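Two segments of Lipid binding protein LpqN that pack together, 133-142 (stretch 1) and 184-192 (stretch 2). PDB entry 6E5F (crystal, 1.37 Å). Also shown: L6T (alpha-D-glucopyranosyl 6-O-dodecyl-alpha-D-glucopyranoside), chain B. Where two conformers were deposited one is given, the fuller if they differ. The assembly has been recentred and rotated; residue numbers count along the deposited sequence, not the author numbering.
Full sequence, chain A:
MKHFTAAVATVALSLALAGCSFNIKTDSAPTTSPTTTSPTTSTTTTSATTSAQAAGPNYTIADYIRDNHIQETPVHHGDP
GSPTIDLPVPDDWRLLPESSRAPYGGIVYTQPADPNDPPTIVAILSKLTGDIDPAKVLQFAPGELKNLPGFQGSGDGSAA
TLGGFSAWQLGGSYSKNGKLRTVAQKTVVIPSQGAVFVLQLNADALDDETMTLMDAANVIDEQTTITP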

ATOM      1  N   ASP A 133     -13.541  -7.761 -10.381  1.00 24.82           N
ATOM      2  CA  ASP A 133     -13.147  -9.101  -9.959  1.00 25.14           C
ATOM      3  C   ASP A 133     -12.012  -8.960  -8.953  1.00 23.11           C
ATOM      4  O   ASP A 133     -10.923  -8.491  -9.322  1.00 21.73           O
ATOM      5  CB  ASP A 133     -12.688  -9.913 -11.171  1.00 24.97           C
ATOM      6  CG  ASP A 133     -12.232 -11.318 -10.805  1.00 36.27           C
ATOM      7  OD1 ASP A 133     -12.153 -11.642  -9.598  1.00 30.50           O
ATOM      8  OD2 ASP A 133     -11.948 -12.105 -11.736  1.00 38.97           O
ATOM      9  N   PRO A 134     -12.205  -9.333  -7.682  1.00 24.33           N
ATOM     10  CA  PRO A 134     -11.133  -9.120  -6.701  1.00 23.32           C
ATOM     11  C   PRO A 134      -9.840  -9.816  -7.067  1.00 22.24           C
ATOM     12  O   PRO A 134      -8.757  -9.314  -6.739  1.00 21.77           O
ATOM     13  CB  PRO A 134     -11.729  -9.661  -5.390  1.00 25.60           C
ATOM     14  CG  PRO A 134     -12.877 -10.526  -5.806  1.00 26.20           C
ATOM     15  CD  PRO A 134     -13.408  -9.937  -7.076  1.00 25.91           C
ATOM     16  N   ALA A 135      -9.916 -10.956  -7.761  1.00 24.98           N
ATOM     17  CA  ALA A 135      -8.696 -11.656  -8.140  1.00 24.41           C
ATOM     18  C   ALA A 135      -7.880 -10.862  -9.151  1.00 25.97           C
ATOM     19  O   ALA A 135      -6.650 -10.951  -9.155  1.00 27.09           O
ATOM     20  CB  ALA A 135      -9.028 -13.037  -8.700  1.00 28.05           C
ATOM     21  N   LYS A 136      -8.537 -10.085 -10.017  1.00 23.93           N
ATOM     22  CA  LYS A 136      -7.787  -9.303 -10.993  1.00 24.48           C
ATOM     23  C   LYS A 136      -7.066  -8.134 -10.335  1.00 24.65           C
ATOM     24  O   LYS A 136      -6.008  -7.714 -10.812  1.00 23.65           O
ATOM     25  CB  LYS A 136      -8.700  -8.816 -12.121  1.00 27.45           C
ATOM     26  CG  LYS A 136      -9.322  -9.937 -12.961  1.00 31.13           C
ATOM     27  CD  LYS A 136      -8.286 -10.799 -13.694  1.00 53.06           C
ATOM     28  CE  LYS A 136      -7.839 -10.175 -15.005  1.00 63.99           C
ATOM     29  NZ  LYS A 136      -6.993 -11.111 -15.804  1.00 63.93           N
ATOM     30  N   VAL A 137      -7.610  -7.594  -9.245  1.00 23.16           N
ATOM     31  CA  VAL A 137      -6.901  -6.547  -8.516  1.00 20.81           C
ATOM     32  C   VAL A 137      -5.555  -7.069  -8.045  1.00 21.87           C
ATOM     33  O   VAL A 137      -4.523  -6.410  -8.198  1.00 21.49           O
ATOM     34  CB  VAL A 137      -7.753  -6.021  -7.348  1.00 20.30           C
ATOM     35  CG1 VAL A 137      -6.973  -4.995  -6.530  1.00 21.16           C
ATOM     36  CG2 VAL A 137      -9.045  -5.417  -7.863  1.00 27.36           C
ATOM     37  N   LEU A 138      -5.551  -8.260  -7.452  1.00 19.66           N
ATOM     38  CA  LEU A 138      -4.303  -8.882  -7.011  0.56 20.72           C
ATOM     39  C   LEU A 138      -3.388  -9.164  -8.194  1.00 21.19           C
ATOM     40  O   LEU A 138      -2.173  -8.961  -8.121  1.00 22.55           O
ATOM     41  CB  LEU A 138      -4.616 -10.189  -6.274  0.56 21.25           C
ATOM     42  CG  LEU A 138      -5.415 -10.081  -4.971  0.56 23.12           C
ATOM     43  CD1 LEU A 138      -6.012 -11.422  -4.591  0.56 27.23           C
ATOM     44  CD2 LEU A 138      -4.526  -9.570  -3.850  0.56 22.05           C
ATOM     45  N   GLN A 139      -3.964  -9.643  -9.303  1.00 21.15           N
ATOM     46  CA  GLN A 139      -3.159  -9.971 -10.472  1.00 22.02           C
ATOM     47  C   GLN A 139      -2.361  -8.768 -10.962  1.00 25.50           C
ATOM     48  O   GLN A 139      -1.199  -8.907 -11.360  1.00 26.15           O
ATOM     49  CB  GLN A 139      -4.050 -10.522 -11.586  1.00 27.20           C
ATOM     50  CG  GLN A 139      -3.286 -10.978 -12.813  1.00 28.72           C
ATOM     51  CD  GLN A 139      -4.177 -11.646 -13.846  1.00 35.40           C
ATOM     52  OE1 GLN A 139      -5.360 -11.882 -13.605  1.00 39.39           O
ATOM     53  NE2 GLN A 139      -3.610 -11.952 -15.006  1.00 42.12           N
ATOM     54  N   PHE A 140      -2.953  -7.576 -10.933  1.00 22.17           N
ATOM     55  CA  PHE A 140      -2.320  -6.387 -11.490  1.00 21.75           C
ATOM     56  C   PHE A 140      -1.631  -5.521 -10.441  1.00 19.96           C
ATOM     57  O   PHE A 140      -1.049  -4.489 -10.799  1.00 23.55           O
ATOM     58  CB  PHE A 140      -3.351  -5.562 -12.268  1.00 25.01           C
ATOM     59  CG  PHE A 140      -3.989  -6.315 -13.397  1.00 26.43           C
ATOM     60  CD1 PHE A 140      -3.217  -7.065 -14.272  1.00 29.48           C
ATOM     61  CD2 PHE A 140      -5.360  -6.292 -13.573  1.00 28.23           C
ATOM     62  CE1 PHE A 140      -3.799  -7.764 -15.305  1.00 33.89           C
ATOM     63  CE2 PHE A 140      -5.947  -6.990 -14.606  1.00 32.49           C
ATOM     64  CZ  PHE A 140      -5.167  -7.726 -15.475  1.00 35.60           C
ATOM     65  N   ALA A 141      -1.652  -5.927  -9.178  1.00 21.03           N
ATOM     66  CA  ALA A 141      -0.979  -5.167  -8.126  1.00 18.61           C
ATOM     67  C   ALA A 141       0.490  -4.858  -8.418  1.00 18.67           C
ATOM     68  O   ALA A 141       0.918  -3.730  -8.117  1.00 23.64           O
ATOM     69  CB  ALA A 141      -1.111  -5.920  -6.795  1.00 21.08           C
ATOM     70  N   PRO A 142       1.302  -5.765  -8.965  1.00 20.05           N
ATOM     71  CA  PRO A 142       2.725  -5.430  -9.152  1.00 22.08           C
ATOM     72  C   PRO A 142       2.988  -4.393 -10.233  1.00 23.92           C
ATOM     73  O   PRO A 142       4.098  -3.846 -10.275  1.00 24.09           O
ATOM     74  CB  PRO A 142       3.382  -6.779  -9.467  1.00 32.18           C
ATOM     75  CG  PRO A 142       2.301  -7.701  -9.821  1.00 27.11           C
ATOM     76  CD  PRO A 142       1.014  -7.181  -9.249  1.00 20.94           C
ATOM     77  N   ALA A 184       8.074  -0.370  -1.427  1.00 18.35           N
ATOM     78  CA  ALA A 184       7.307  -1.596  -1.401  1.00 17.98           C
ATOM     79  C   ALA A 184       5.842  -1.230  -1.300  1.00 18.32           C
ATOM     80  O   ALA A 184       5.477  -0.148  -0.825  1.00 18.61           O
ATOM     81  CB  ALA A 184       7.690  -2.484  -0.225  1.00 22.21           C
ATOM     82  N   GLN A 185       5.010  -2.153  -1.753  1.00 17.96           N
ATOM     83  CA  GLN A 185       3.576  -1.928  -1.742  1.00 15.52           C
ATOM     84  C   GLN A 185       2.874  -3.231  -1.421  1.00 16.96           C
ATOM     85  O   GLN A 185       3.094  -4.243  -2.091  1.00 17.07           O
ATOM     86  CB  GLN A 185       3.108  -1.400  -3.092  1.00 16.80           C
ATOM     87  CG  GLN A 185       1.629  -1.068  -3.143  1.00 16.51           C
ATOM     88  CD  GLN A 185       1.221  -0.590  -4.503  1.00 19.60           C
ATOM     89  OE1 GLN A 185       1.198  -1.362  -5.459  1.00 21.00           O
ATOM     90  NE2 GLN A 185       0.893   0.694  -4.607  1.00 22.46           N
ATOM     91  N   LYS A 186       2.033  -3.197  -0.391  1.00 16.48           N
ATOM     92  CA  LYS A 186       1.144  -4.305  -0.080  0.59 16.46           C
ATOM     93  C   LYS A 186      -0.267  -3.894  -0.470  1.00 13.99           C
ATOM     94  O   LYS A 186      -0.750  -2.842  -0.037  1.00 16.71           O
ATOM     95  CB  LYS A 186       1.199  -4.679   1.404  0.59 20.57           C
ATOM     96  CG  LYS A 186       0.484  -5.995   1.713  0.59 19.75           C
ATOM     97  CD  LYS A 186       0.852  -6.549   3.085  0.59 26.24           C
ATOM     98  CE  LYS A 186       0.469  -8.022   3.205  0.59 29.88           C
ATOM     99  NZ  LYS A 186       1.013  -8.669   4.437  0.59 28.30           N
ATOM    100  N   THR A 187      -0.903  -4.709  -1.298  1.00 14.17           N
ATOM    101  CA  THR A 187      -2.274  -4.481  -1.735  1.00 13.29           C
ATOM    102  C   THR A 187      -3.144  -5.567  -1.116  1.00 13.92           C
ATOM    103  O   THR A 187      -2.838  -6.750  -1.239  1.00 15.65           O
ATOM    104  CB  THR A 187      -2.356  -4.539  -3.258  1.00 14.53           C
ATOM    105  OG1 THR A 187      -1.560  -3.495  -3.830  1.00 16.97           O
ATOM    106  CG2 THR A 187      -3.799  -4.377  -3.731  1.00 15.95           C
ATOM    107  N   VAL A 188      -4.210  -5.162  -0.439  1.00 14.29           N
ATOM    108  CA  VAL A 188      -5.134  -6.083   0.217  1.00 15.36           C
ATOM    109  C   VAL A 188      -6.506  -5.889  -0.412  1.00 14.57           C
ATOM    110  O   VAL A 188      -6.976  -4.757  -0.529  1.00 14.99           O
ATOM    111  CB  VAL A 188      -5.211  -5.823   1.729  1.00 14.63           C
ATOM    112  CG1 VAL A 188      -6.032  -6.911   2.417  1.00 17.10           C
ATOM    113  CG2 VAL A 188      -3.819  -5.711   2.343  1.00 18.32           C
ATOM    114  N   VAL A 189      -7.122  -6.984  -0.831  1.00 14.28           N
ATOM    115  CA  VAL A 189      -8.450  -6.946  -1.440  1.00 16.35           C
ATOM    116  C   VAL A 189      -9.473  -7.388  -0.407  1.00 17.03           C
ATOM    117  O   VAL A 189      -9.348  -8.464   0.190  1.00 16.59           O
ATOM    118  CB  VAL A 189      -8.498  -7.804  -2.712  1.00 19.35           C
ATOM    119  CG1 VAL A 189      -9.884  -7.817  -3.302  1.00 32.21           C
ATOM    120  CG2 VAL A 189      -7.518  -7.260  -3.728  1.00 25.87           C
ATOM    121  N   ILE A 190     -10.480  -6.552  -0.198  1.00 16.17           N
ATOM    122  CA  ILE A 190     -11.445  -6.738   0.883  1.00 15.78           C
ATOM    123  C   ILE A 190     -12.843  -6.696   0.274  1.00 16.19           C
ATOM    124  O   ILE A 190     -13.473  -5.628   0.240  1.00 17.38           O
ATOM    125  CB  ILE A 190     -11.263  -5.670   1.973  1.00 14.88           C
ATOM    126  CG1 ILE A 190      -9.811  -5.631   2.474  1.00 18.30           C
ATOM    127  CG2 ILE A 190     -12.240  -5.919   3.133  1.00 19.76           C
ATOM    128  CD1 ILE A 190      -9.458  -4.340   3.198  1.00 19.14           C
ATOM    129  N   PRO A 191     -13.363  -7.813  -0.235  1.00 16.15           N
ATOM    130  CA  PRO A 191     -14.741  -7.806  -0.749  1.00 16.60           C
ATOM    131  C   PRO A 191     -15.722  -7.657   0.403  1.00 16.95           C
ATOM    132  O   PRO A 191     -15.652  -8.390   1.391  1.00 18.93           O
ATOM    133  CB  PRO A 191     -14.878  -9.176  -1.430  1.00 16.27           C
ATOM    134  CG  PRO A 191     -13.475  -9.702  -1.564  1.00 16.92           C
ATOM    135  CD  PRO A 191     -12.728  -9.130  -0.412  1.00 15.75           C
ATOM    136  N   SER A 192     -16.638  -6.696   0.277  1.00 16.79           N
ATOM    137  CA  SER A 192     -17.546  -6.394   1.370  1.00 17.81           C
ATOM    138  C   SER A 192     -18.643  -5.456   0.899  1.00 21.87           C
ATOM    139  O   SER A 192     -18.380  -4.504   0.157  1.00 21.41           O
ATOM    140  CB  SER A 192     -16.798  -5.714   2.522  1.00 23.50           C
ATOM    141  OG  SER A 192     -17.719  -5.297   3.515  1.00 26.12           O
TER
HETATM  142  C1  L6T B 301      16.359  -5.764  -5.367  1.00 73.17           C
HETATM  143  C2  L6T B 301      17.059  -4.416  -5.328  1.00 70.16           C
HETATM  144  C3  L6T B 301      17.757  -4.247  -3.998  1.00 67.75           C
HETATM  145  C4  L6T B 301      16.731  -4.385  -2.890  1.00 67.15           C
HETATM  146  C5  L6T B 301      16.095  -5.769  -2.994  1.00 60.62           C
HETATM  147  C6  L6T B 301      15.099  -6.005  -1.821  1.00 49.77           C
HETATM  148  CAA L6T B 301      16.685  -8.062  -5.604  1.00 91.35           C
HETATM  149  CAO L6T B 301      17.528  -7.932  -7.832  1.00100.77           C
HETATM  150  CAP L6T B 301      17.107  -7.898  -9.303  1.00102.91           C
HETATM  151  CAR L6T B 301      18.458  -9.110  -7.589  1.00100.69           C
HETATM  152  CAT L6T B 301      18.862  -9.115  -6.127  1.00 98.50           C
HETATM  153  CAV L6T B 301      17.606  -9.229  -5.290  1.00 99.92           C
HETATM  154  CAX L6T B 301      13.042  -5.123  -1.146  1.00 38.00           C
HETATM  155  CAY L6T B 301      13.057  -4.748   0.365  1.00 35.98           C
HETATM  156  CAZ L6T B 301      11.601  -4.343   0.589  1.00 34.46           C
HETATM  157  CBA L6T B 301      11.358  -4.381   2.098  1.00 42.69           C
HETATM  158  CBB L6T B 301      10.257  -3.319   2.214  1.00 35.33           C
HETATM  159  CBC L6T B 301       9.289  -3.782   3.264  1.00 43.82           C
HETATM  160  CBD L6T B 301       8.099  -2.761   3.277  1.00 50.57           C
HETATM  161  CBE L6T B 301       6.931  -3.511   3.867  1.00 53.78           C
HETATM  162  CBF L6T B 301       5.799  -3.799   2.815  1.00 57.58           C
HETATM  163  CBG L6T B 301       4.967  -2.523   2.579  1.00 59.39           C
HETATM  164  CBH L6T B 301       4.350  -2.028   3.872  1.00 59.07           C
HETATM  165  CBI L6T B 301       3.747  -3.135   4.745  1.00 60.35           C
HETATM  166  O1  L6T B 301      17.327  -6.820  -5.269  1.00 80.38           O
HETATM  167  O2  L6T B 301      18.027  -4.349  -6.381  1.00 66.53           O
HETATM  168  O3  L6T B 301      18.379  -2.958  -3.936  1.00 65.36           O
HETATM  169  O4  L6T B 301      17.385  -4.234  -1.631  1.00 71.29           O
HETATM  170  O5  L6T B 301      15.421  -5.875  -4.269  1.00 67.05           O
HETATM  171  O6  L6T B 301      14.294  -4.860  -1.791  1.00 41.05           O
HETATM  172  OAN L6T B 301      16.352  -8.063  -7.009  1.00 95.96           O
HETATM  173  OAQ L6T B 301      16.335  -9.061  -9.607  1.00107.10           O
HETATM  174  OAS L6T B 301      19.628  -8.987  -8.410  1.00100.09           O
HETATM  175  OAU L6T B 301      19.726 -10.228  -5.862  1.00 94.55           O
HETATM  176  OAW L6T B 301      17.950  -9.211  -3.898  1.00108.70           O
HETATM  177  O   HOH W   1       2.923  -2.221  -7.477  1.00 22.99           O

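The helix beginning at P134 runs almost exactly antiparallel to strand 184-192 (177°), the axes approaching to 8.6 Å. No hydrogen bond joins the two directly, so the evidence for packing is side-chain proximity. D133 stays out of reach of the strand but caps the helix: its OD1 accepts from A135 N at 3.0 Å, satisfying an amide that has no preceding turn to bond to. The CA-CB bond of P134 points toward the strand, with P134 CB 3.3 Å from V189 CG1, a tight apolar contact, and 4.2 Å from P191 CG. A135 points away, and K136 is out of reach of the strand, its NZ donating to Q139 OE1 at 2.8 Å within the helix. One turn on from P134, V137 (chi1 t) sets CG1 3.6 Å from V189 CG2. The CA-CB bond of L138 points sideways, yet chi1 m and chi2 t bring its end nearer, and L138 CG lies 3.7 Å from V189 CG2. V189 thus touches three helix residues and has the largest covered area, 79 Å². At A141, the methyl CB sits 3.9 Å from T187 OG1. A141 O and Q185 OE1, both acceptors, are 3.6 Å apart; one water reconciles them, donating to A141 O at 2.6 Å and to Q185 OE1 at 2.8 Å.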